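Local coordinates for protein prolyl endopeptidase (Myxococcus xanthus, PDB 2BKL) that probably hydrolyses peptide bonds after proline, and less readily after alanine, in oligopeptides, acting as a serine peptidase of the S9A family, at residues 23-28 and 562-567; 36-41 and 623-628. All coordinates share one frame; numbering follows the deposited sequence.

Interaction 1: residues 23-28 and 562-567; sequences PYRWLE and MVRYHL
Arg564 meets both Arg25 and Glu28, and these three charged side chains make up the whole contact between 23-28 and 562-567. The backbones stay well apart. Even the nearest pair, CA of Arg25 and CA of Arg564, is separated by 10.4 Å.

The tight part is at the carboxylate of Glu28. Arg564 grips it side-on with two nitrogens, one to each oxygen. Its NE donates to Glu28 OE2 at 2.8 Å, and its NH2 donates to Glu28 OE1 at 2.9 Å. Both oxygens use their syn lone pairs. The NH2 bond is the straighter, at 163°. Carboxylate and guanidinium are nearly coplanar.

Arg25 comes in over one face of the Arg564 guanidinium. The two flat groups are stacked in nearly parallel planes with their centres 3.6 Å apart. Bends at chi2 (68°) and chi3 (62°) curl the Arg25 chain and lay its guanidinium over Arg564. Leu567 CD1 lies on the opposite face of Arg564, so this group is sandwiched. Within its own segment, Arg25 NE lies 3.6 Å from Glu28 OE2, which closes the salt-bridge network.

The carboxylate of Glu28 is buried and doubly gripped. The arginine pair is looser, for it is only stacked and is partly exposed. Arg25 takes its main salt bridges from Asp22 and Asp13. Lys626 adds a further cation at Glu28 OE2.

The contact joins two loops on the hydrolase side of the molecule. In the 562-567 loop, Tyr565 packs edge-to-face on Tyr578, which lines the ligand pocket. The nearby carboxylates of Glu28, Asp22 and Asp13 probably offset the like charges of the stacked pair. With Arg564 and Lys626 so close, buried Glu28 is likely to stay ionised.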
ATOM      1  N   PRO A  23      -2.540  28.545 -11.558  1.00  6.11           N
ATOM      2  CA  PRO A  23      -1.448  29.241 -12.252  1.00  5.91           C
ATOM      3  C   PRO A  23      -0.502  28.348 -13.012  1.00  6.04           C
ATOM      4  O   PRO A  23       0.097  28.789 -14.000  1.00  7.29           O
ATOM      5  CB  PRO A  23      -0.722  29.985 -11.115  1.00  7.14           C
ATOM      6  CG  PRO A  23      -1.177  29.348  -9.876  1.00  8.78           C
ATOM      7  CD  PRO A  23      -2.548  28.811 -10.115  1.00  7.01           C
ATOM      8  N   TYR A  24      -0.376  27.095 -12.591  1.00  5.79           N
ATOM      9  CA  TYR A  24       0.577  26.175 -13.190  1.00  4.95           C
ATOM     10  C   TYR A  24      -0.110  25.045 -13.968  1.00  6.27           C
ATOM     11  O   TYR A  24       0.477  24.012 -14.197  1.00  5.71           O
ATOM     12  CB  TYR A  24       1.528  25.642 -12.101  1.00  5.53           C
ATOM     13  CG  TYR A  24       2.235  26.770 -11.425  1.00  6.38           C
ATOM     14  CD1 TYR A  24       3.145  27.556 -12.109  1.00  5.88           C
ATOM     15  CD2 TYR A  24       1.923  27.129 -10.118  1.00  5.17           C
ATOM     16  CE1 TYR A  24       3.774  28.626 -11.500  1.00  5.46           C
ATOM     17  CE2 TYR A  24       2.530  28.213  -9.510  1.00  6.94           C
ATOM     18  CZ  TYR A  24       3.471  28.956 -10.207  1.00  5.38           C
ATOM     19  OH  TYR A  24       4.059  30.044  -9.600  1.00  7.14           O
ATOM     20  N   ARG A  25      -1.334  25.296 -14.422  1.00  5.57           N
ATOM     21  CA  ARG A  25      -2.061  24.386 -15.312  1.00  6.27           C
ATOM     22  C   ARG A  25      -1.200  23.831 -16.457  1.00  6.66           C
ATOM     23  O   ARG A  25      -1.319  22.656 -16.822  1.00  6.79           O
ATOM     24  CB  ARG A  25      -3.294  25.095 -15.857  1.00  6.71           C
ATOM     25  CG  ARG A  25      -4.076  24.333 -16.926  1.00  7.79           C
ATOM     26  CD  ARG A  25      -4.761  23.092 -16.433  1.00  8.10           C
ATOM     27  NE  ARG A  25      -5.734  23.410 -15.425  1.00  7.38           N
ATOM     28  CZ  ARG A  25      -6.926  23.951 -15.636  1.00  8.21           C
ATOM     29  NH1 ARG A  25      -7.385  24.110 -16.876  1.00 10.24           N
ATOM     30  NH2 ARG A  25      -7.708  24.278 -14.617  1.00  9.06           N
ATOM     31  N   TRP A  26      -0.326  24.652 -17.029  1.00  6.92           N
ATOM     32  CA  TRP A  26       0.467  24.232 -18.168  1.00  6.76           C
ATOM     33  C   TRP A  26       1.385  23.060 -17.884  1.00  8.11           C
ATOM     34  O   TRP A  26       1.740  22.319 -18.795  1.00  9.05           O
ATOM     35  CB  TRP A  26       1.232  25.430 -18.783  1.00  7.27           C
ATOM     36  CG  TRP A  26       2.418  25.938 -18.022  1.00  8.32           C
ATOM     37  CD1 TRP A  26       2.434  26.897 -17.040  1.00  9.09           C
ATOM     38  CD2 TRP A  26       3.778  25.545 -18.212  1.00  7.24           C
ATOM     39  NE1 TRP A  26       3.721  27.095 -16.598  1.00  8.55           N
ATOM     40  CE2 TRP A  26       4.572  26.292 -17.308  1.00  6.66           C
ATOM     41  CE3 TRP A  26       4.414  24.633 -19.048  1.00 10.00           C
ATOM     42  CZ2 TRP A  26       5.960  26.143 -17.229  1.00  9.05           C
ATOM     43  CZ3 TRP A  26       5.793  24.485 -18.961  1.00 10.49           C
ATOM     44  CH2 TRP A  26       6.547  25.241 -18.059  1.00 12.18           C
ATOM     45  N   LEU A  27       1.763  22.882 -16.613  1.00  5.86           N
ATOM     46  CA  LEU A  27       2.601  21.748 -16.232  1.00  7.34           C
ATOM     47  C   LEU A  27       1.881  20.419 -16.186  1.00  7.35           C
ATOM     48  O   LEU A  27       2.536  19.380 -15.999  1.00  7.19           O
ATOM     49  CB  LEU A  27       3.211  21.988 -14.847  1.00  7.75           C
ATOM     50  CG  LEU A  27       4.224  23.125 -14.764  1.00  6.80           C
ATOM     51  CD1 LEU A  27       4.589  23.378 -13.329  1.00  8.50           C
ATOM     52  CD2 LEU A  27       5.467  22.766 -15.547  1.00  8.75           C
ATOM     53  N   GLU A  28       0.567  20.392 -16.385  1.00  6.16           N
ATOM     54  CA  GLU A  28      -0.167  19.109 -16.344  1.00  6.53           C
ATOM     55  C   GLU A  28       0.195  18.153 -17.471  1.00  9.53           C
ATOM     56  O   GLU A  28       0.292  16.961 -17.264  1.00 10.47           O
ATOM     57  CB  GLU A  28      -1.683  19.310 -16.298  1.00  6.49           C
ATOM     58  CG  GLU A  28      -2.185  19.934 -15.003  1.00  7.76           C
ATOM     59  CD  GLU A  28      -3.693  20.105 -14.915  1.00  7.51           C
ATOM     60  OE1 GLU A  28      -4.391  19.766 -15.888  1.00  7.93           O
ATOM     61  OE2 GLU A  28      -4.177  20.590 -13.858  1.00  8.01           O
ATOM     62  N   MET A 562      -6.632  18.674  -5.413  1.00  5.18           N
ATOM     63  CA  MET A 562      -7.774  17.811  -5.108  1.00  6.13           C
ATOM     64  C   MET A 562      -9.038  18.259  -5.828  1.00  6.74           C
ATOM     65  O   MET A 562     -10.044  17.590  -5.774  1.00  6.87           O
ATOM     66  CB  MET A 562      -7.996  17.717  -3.600  1.00  6.05           C
ATOM     67  CG  MET A 562      -6.809  17.104  -2.901  1.00  7.52           C
ATOM     68  SD  MET A 562      -6.429  15.415  -3.432  1.00  7.94           S
ATOM     69  CE  MET A 562      -7.852  14.554  -2.948  1.00 10.26           C
ATOM     70  N   VAL A 563      -8.978  19.400  -6.511  1.00  5.79           N
ATOM     71  CA  VAL A 563     -10.067  19.849  -7.364  1.00  6.84           C
ATOM     72  C   VAL A 563     -10.028  19.117  -8.704  1.00  6.24           C
ATOM     73  O   VAL A 563     -11.059  18.951  -9.351  1.00  7.54           O
ATOM     74  CB  VAL A 563     -10.004  21.385  -7.533  1.00  6.93           C
ATOM     75  CG1 VAL A 563     -11.052  21.880  -8.518  1.00  7.48           C
ATOM     76  CG2 VAL A 563     -10.163  22.066  -6.174  1.00  7.22           C
ATOM     77  N   ARG A 564      -8.842  18.686  -9.130  1.00  5.96           N
ATOM     78  CA  ARG A 564      -8.677  18.059 -10.440  1.00  5.92           C
ATOM     79  C   ARG A 564      -8.158  16.606 -10.407  1.00  6.83           C
ATOM     80  O   ARG A 564      -7.989  15.981 -11.438  1.00  7.06           O
ATOM     81  CB  ARG A 564      -7.758  18.885 -11.327  1.00  6.44           C
ATOM     82  CG  ARG A 564      -8.320  20.237 -11.669  1.00  7.63           C
ATOM     83  CD  ARG A 564      -7.431  21.130 -12.488  1.00  7.10           C
ATOM     84  NE  ARG A 564      -7.018  20.589 -13.773  1.00  5.99           N
ATOM     85  CZ  ARG A 564      -7.784  20.554 -14.876  1.00  6.47           C
ATOM     86  NH1 ARG A 564      -9.063  20.929 -14.841  1.00  8.14           N
ATOM     87  NH2 ARG A 564      -7.249  20.105 -16.012  1.00  8.24           N
ATOM     88  N   TYR A 565      -7.931  16.040  -9.230  1.00  5.51           N
ATOM     89  CA  TYR A 565      -7.277  14.716  -9.170  1.00  5.46           C
ATOM     90  C   TYR A 565      -8.042  13.616  -9.930  1.00  5.43           C
ATOM     91  O   TYR A 565      -7.427  12.692 -10.440  1.00  6.00           O
ATOM     92  CB  TYR A 565      -7.015  14.285  -7.717  1.00  4.74           C
ATOM     93  CG  TYR A 565      -8.199  13.587  -7.103  1.00  4.49           C
ATOM     94  CD1 TYR A 565      -9.241  14.303  -6.516  1.00  5.80           C
ATOM     95  CD2 TYR A 565      -8.345  12.195  -7.196  1.00  5.97           C
ATOM     96  CE1 TYR A 565     -10.369  13.657  -5.994  1.00  6.10           C
ATOM     97  CE2 TYR A 565      -9.490  11.544  -6.683  1.00  4.47           C
ATOM     98  CZ  TYR A 565     -10.479  12.265  -6.099  1.00  4.90           C
ATOM     99  OH  TYR A 565     -11.579  11.613  -5.635  1.00  6.15           O
ATOM    100  N   HIS A 566      -9.362  13.718  -9.954  1.00  5.16           N
ATOM    101  CA  HIS A 566     -10.199  12.672 -10.533  1.00  6.11           C
ATOM    102  C   HIS A 566     -10.052  12.572 -12.073  1.00  6.48           C
ATOM    103  O   HIS A 566     -10.487  11.596 -12.668  1.00  9.33           O
ATOM    104  CB  HIS A 566     -11.660  12.910 -10.168  1.00  7.52           C
ATOM    105  CG  HIS A 566     -12.171  14.230 -10.648  1.00  7.25           C
ATOM    106  ND1 HIS A 566     -11.830  15.418 -10.040  1.00  8.40           N
ATOM    107  CD2 HIS A 566     -12.924  14.559 -11.726  1.00  8.72           C
ATOM    108  CE1 HIS A 566     -12.368  16.420 -10.714  1.00  8.52           C
ATOM    109  NE2 HIS A 566     -13.033  15.925 -11.747  1.00 10.09           N
ATOM    110  N   LEU A 567      -9.429  13.565 -12.695  1.00  6.40           N
ATOM    111  CA  LEU A 567      -9.282  13.621 -14.154  1.00  7.19           C
ATOM    112  C   LEU A 567      -8.097  12.842 -14.702  1.00  7.96           C
ATOM    113  O   LEU A 567      -7.936  12.727 -15.926  1.00  9.28           O
ATOM    114  CB  LEU A 567      -9.181  15.086 -14.606  1.00  8.13           C
ATOM    115  CG  LEU A 567     -10.342  15.992 -14.211  1.00  8.91           C
ATOM    116  CD1 LEU A 567     -10.004  17.463 -14.476  1.00 10.18           C
ATOM    117  CD2 LEU A 567     -11.612  15.602 -14.960  1.00  9.76           C
TER

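Interaction 2: residues 36-41 and 623-628; sequences QTWMTA and HARKFV
Trp38 has its CG anti to the backbone N (chi1 -179°), which sends the indole across to Arg625 and Val628. A bend in Arg625 at chi3, -73°, turns its guanidinium away from the ring. The contact is helix-to-helix packing in the alpha/beta-hydrolase domain, between helices 33-51 and 622-632. The segment axes cross at 72°. At 12.1 Å apart they are bridged by long side chains.

Trp38 CZ3 rests 3.7 Å from Arg625 CB and also touches CG and CD, the aliphatic part of the arginine. Met39 crosses the outer part of the same chain at a slant, with its CG 3.6 Å from Arg625 CD. Its SD approaches Arg625 NH1 obliquely at 3.9 Å. The indole and guanidinium planes are nearly perpendicular. The polar end serves another partner: Arg625 NE donates to Leu27 O. Replacing Arg625 by an alanine is likely to open a gap beside Trp38 and Met39 and leave Leu27 O without this donor.

Trp38 NE1 is hydrogen-bonded to Thr6. Leu643 of strand 641-646 touches both Trp38 and Val628. At the far end of the indole, Trp38 CH2 lies 3.8 Å from Val628 CG1.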
ATOM      1  N   GLN A  36       8.701  18.708 -20.367  1.00  8.58           N
ATOM      2  CA  GLN A  36       9.831  17.780 -20.234  1.00  9.58           C
ATOM      3  C   GLN A  36      11.137  18.499 -19.949  1.00  9.26           C
ATOM      4  O   GLN A  36      11.900  18.068 -19.088  1.00 10.49           O
ATOM      5  CB  GLN A  36       9.970  16.917 -21.489  1.00 11.73           C
ATOM      6  CG  GLN A  36       8.831  15.940 -21.655  1.00 14.23           C
ATOM      7  CD  GLN A  36       8.852  14.799 -20.629  1.00 16.97           C
ATOM      8  OE1 GLN A  36       9.929  14.328 -20.212  1.00 21.97           O
ATOM      9  NE2 GLN A  36       7.668  14.339 -20.233  1.00 20.42           N
ATOM     10  N   THR A  37      11.397  19.612 -20.633  1.00  7.95           N
ATOM     11  CA  THR A  37      12.597  20.399 -20.353  1.00  8.85           C
ATOM     12  C   THR A  37      12.652  20.899 -18.888  1.00  7.34           C
ATOM     13  O   THR A  37      13.706  20.863 -18.216  1.00  9.57           O
ATOM     14  CB  THR A  37      12.668  21.590 -21.321  1.00  8.67           C
ATOM     15  OG1 THR A  37      12.838  21.083 -22.655  1.00 12.90           O
ATOM     16  CG2 THR A  37      13.875  22.440 -21.083  1.00  8.66           C
ATOM     17  N   TRP A  38      11.508  21.372 -18.406  1.00  8.26           N
ATOM     18  CA  TRP A  38      11.381  21.869 -17.034  1.00  7.55           C
ATOM     19  C   TRP A  38      11.610  20.758 -16.019  1.00  7.12           C
ATOM     20  O   TRP A  38      12.302  20.949 -15.012  1.00  6.45           O
ATOM     21  CB  TRP A  38      10.011  22.527 -16.888  1.00  5.83           C
ATOM     22  CG  TRP A  38       9.679  23.120 -15.586  1.00  6.56           C
ATOM     23  CD1 TRP A  38       9.843  24.421 -15.236  1.00  7.19           C
ATOM     24  CD2 TRP A  38       9.082  22.465 -14.453  1.00  6.55           C
ATOM     25  NE1 TRP A  38       9.391  24.636 -13.954  1.00  8.11           N
ATOM     26  CE2 TRP A  38       8.905  23.451 -13.453  1.00  7.49           C
ATOM     27  CE3 TRP A  38       8.665  21.142 -14.187  1.00  7.47           C
ATOM     28  CZ2 TRP A  38       8.320  23.162 -12.222  1.00  7.57           C
ATOM     29  CZ3 TRP A  38       8.103  20.857 -12.956  1.00  7.57           C
ATOM     30  CH2 TRP A  38       7.941  21.851 -11.994  1.00  7.88           C
ATOM     31  N   MET A  39      11.034  19.598 -16.291  1.00  7.89           N
ATOM     32  CA  MET A  39      11.229  18.422 -15.447  1.00  6.56           C
ATOM     33  C   MET A  39      12.706  18.057 -15.327  1.00  6.99           C
ATOM     34  O   MET A  39      13.227  17.838 -14.237  1.00  8.41           O
ATOM     35  CB  MET A  39      10.439  17.247 -15.997  1.00  8.64           C
ATOM     36  CG  MET A  39       8.942  17.408 -15.812  1.00  8.79           C
ATOM     37  SD  MET A  39       7.954  16.352 -16.860  1.00 13.54           S
ATOM     38  CE  MET A  39       8.507  14.783 -16.431  1.00 14.76           C
ATOM     39  N   THR A  40      13.378  17.991 -16.462  1.00  8.13           N
ATOM     40  CA  THR A  40      14.794  17.669 -16.462  1.00  8.09           C
ATOM     41  C   THR A  40      15.577  18.694 -15.649  1.00  6.82           C
ATOM     42  O   THR A  40      16.459  18.341 -14.864  1.00  9.13           O
ATOM     43  CB  THR A  40      15.277  17.625 -17.910  1.00  8.03           C
ATOM     44  OG1 THR A  40      14.596  16.575 -18.597  1.00 11.25           O
ATOM     45  CG2 THR A  40      16.783  17.278 -17.991  1.00 10.78           C
ATOM     46  N   ALA A  41      15.266  19.972 -15.841  1.00  8.02           N
ATOM     47  CA  ALA A  41      15.951  21.039 -15.113  1.00  8.55           C
ATOM     48  C   ALA A  41      15.662  21.019 -13.612  1.00  8.01           C
ATOM     49  O   ALA A  41      16.569  21.217 -12.801  1.00  8.93           O
ATOM     50  CB  ALA A  41      15.592  22.386 -15.702  1.00  8.78           C
ATOM     51  N   HIS A 623       0.783  16.455 -10.030  1.00  6.10           N
ATOM     52  CA  HIS A 623       0.523  17.063  -8.753  1.00  4.63           C
ATOM     53  C   HIS A 623       1.798  17.623  -8.137  1.00  5.92           C
ATOM     54  O   HIS A 623       1.832  18.756  -7.690  1.00  6.06           O
ATOM     55  CB  HIS A 623      -0.094  16.060  -7.755  1.00  5.59           C
ATOM     56  CG  HIS A 623      -1.451  15.573  -8.134  1.00  4.37           C
ATOM     57  ND1 HIS A 623      -2.606  16.257  -7.818  1.00  6.22           N
ATOM     58  CD2 HIS A 623      -1.843  14.452  -8.807  1.00  4.81           C
ATOM     59  CE1 HIS A 623      -3.645  15.568  -8.259  1.00  6.16           C
ATOM     60  NE2 HIS A 623      -3.209  14.477  -8.870  1.00  5.67           N
ATOM     61  N   ALA A 624       2.857  16.827  -8.138  1.00  5.08           N
ATOM     62  CA  ALA A 624       4.120  17.251  -7.559  1.00  5.40           C
ATOM     63  C   ALA A 624       4.714  18.418  -8.356  1.00  6.06           C
ATOM     64  O   ALA A 624       5.300  19.319  -7.804  1.00  7.94           O
ATOM     65  CB  ALA A 624       5.066  16.057  -7.539  1.00  7.55           C
ATOM     66  N   ARG A 625       4.566  18.411  -9.672  1.00  6.14           N
ATOM     67  CA  ARG A 625       5.099  19.518 -10.466  1.00  4.76           C
ATOM     68  C   ARG A 625       4.412  20.831 -10.132  1.00  5.29           C
ATOM     69  O   ARG A 625       5.069  21.852  -9.898  1.00  6.19           O
ATOM     70  CB  ARG A 625       4.939  19.256 -11.964  1.00  5.62           C
ATOM     71  CG  ARG A 625       5.642  18.033 -12.514  1.00  6.14           C
ATOM     72  CD  ARG A 625       5.810  18.021 -14.055  1.00  5.95           C
ATOM     73  NE  ARG A 625       4.565  17.765 -14.772  1.00  6.32           N
ATOM     74  CZ  ARG A 625       4.087  16.579 -15.136  1.00  6.17           C
ATOM     75  NH1 ARG A 625       4.715  15.468 -14.822  1.00  8.16           N
ATOM     76  NH2 ARG A 625       2.947  16.499 -15.829  1.00  6.96           N
ATOM     77  N   LYS A 626       3.095  20.837 -10.145  1.00  5.36           N
ATOM     78  CA  LYS A 626       2.359  22.070  -9.862  1.00  5.26           C
ATOM     79  C   LYS A 626       2.632  22.579  -8.434  1.00  5.28           C
ATOM     80  O   LYS A 626       2.768  23.796  -8.216  1.00  5.34           O
ATOM     81  CB  LYS A 626       0.873  21.896 -10.092  1.00  5.76           C
ATOM     82  CG  LYS A 626       0.482  21.614 -11.549  1.00  6.23           C
ATOM     83  CD  LYS A 626      -0.918  22.081 -11.895  1.00  6.43           C
ATOM     84  CE  LYS A 626      -1.989  21.455 -11.054  1.00  6.61           C
ATOM     85  NZ  LYS A 626      -3.370  21.821 -11.543  1.00  6.97           N
ATOM     86  N   PHE A 627       2.677  21.665  -7.462  1.00  4.68           N
ATOM     87  CA  PHE A 627       2.877  22.076  -6.085  1.00  5.20           C
ATOM     88  C   PHE A 627       4.271  22.629  -5.887  1.00  5.28           C
ATOM     89  O   PHE A 627       4.415  23.654  -5.234  1.00  6.21           O
ATOM     90  CB  PHE A 627       2.585  20.915  -5.132  1.00  5.28           C
ATOM     91  CG  PHE A 627       2.546  21.300  -3.680  1.00  4.87           C
ATOM     92  CD1 PHE A 627       1.447  21.961  -3.164  1.00  5.08           C
ATOM     93  CD2 PHE A 627       3.616  21.005  -2.823  1.00  5.29           C
ATOM     94  CE1 PHE A 627       1.364  22.256  -1.819  1.00  5.85           C
ATOM     95  CE2 PHE A 627       3.557  21.335  -1.478  1.00  6.85           C
ATOM     96  CZ  PHE A 627       2.452  21.973  -0.984  1.00  5.50           C
ATOM     97  N   VAL A 628       5.299  21.972  -6.428  1.00  5.04           N
ATOM     98  CA  VAL A 628       6.677  22.481  -6.261  1.00  5.76           C
ATOM     99  C   VAL A 628       6.817  23.857  -6.892  1.00  4.38           C
ATOM    100  O   VAL A 628       7.459  24.751  -6.327  1.00  5.67           O
ATOM    101  CB  VAL A 628       7.769  21.506  -6.736  1.00  7.85           C
ATOM    102  CG1 VAL A 628       8.041  21.593  -8.192  1.00 12.37           C
ATOM    103  CG2 VAL A 628       9.076  21.776  -5.958  1.00 11.57           C
TER

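How the interactions relate
From the N terminus, the chain passes 23-28 in the loop after strand 18-21. It then enters helix 33-51, which holds 36-41. The blades of the beta-propeller follow. The chain returns through 562-567, after strand 552-556, and then 623-628 on helix 622-632. Interaction 1 closes a loop of 533 residues and interaction 2 one of 581. The two loops cross, since their segments alternate. Both tie the N-terminal segment, which precedes the propeller in sequence, to the C-terminal portion of the same hydrolase domain. Their centres are 13 Å apart, and the two contacts touch, for example where Tyr24 O packs 3.3 Å from Lys626 CD.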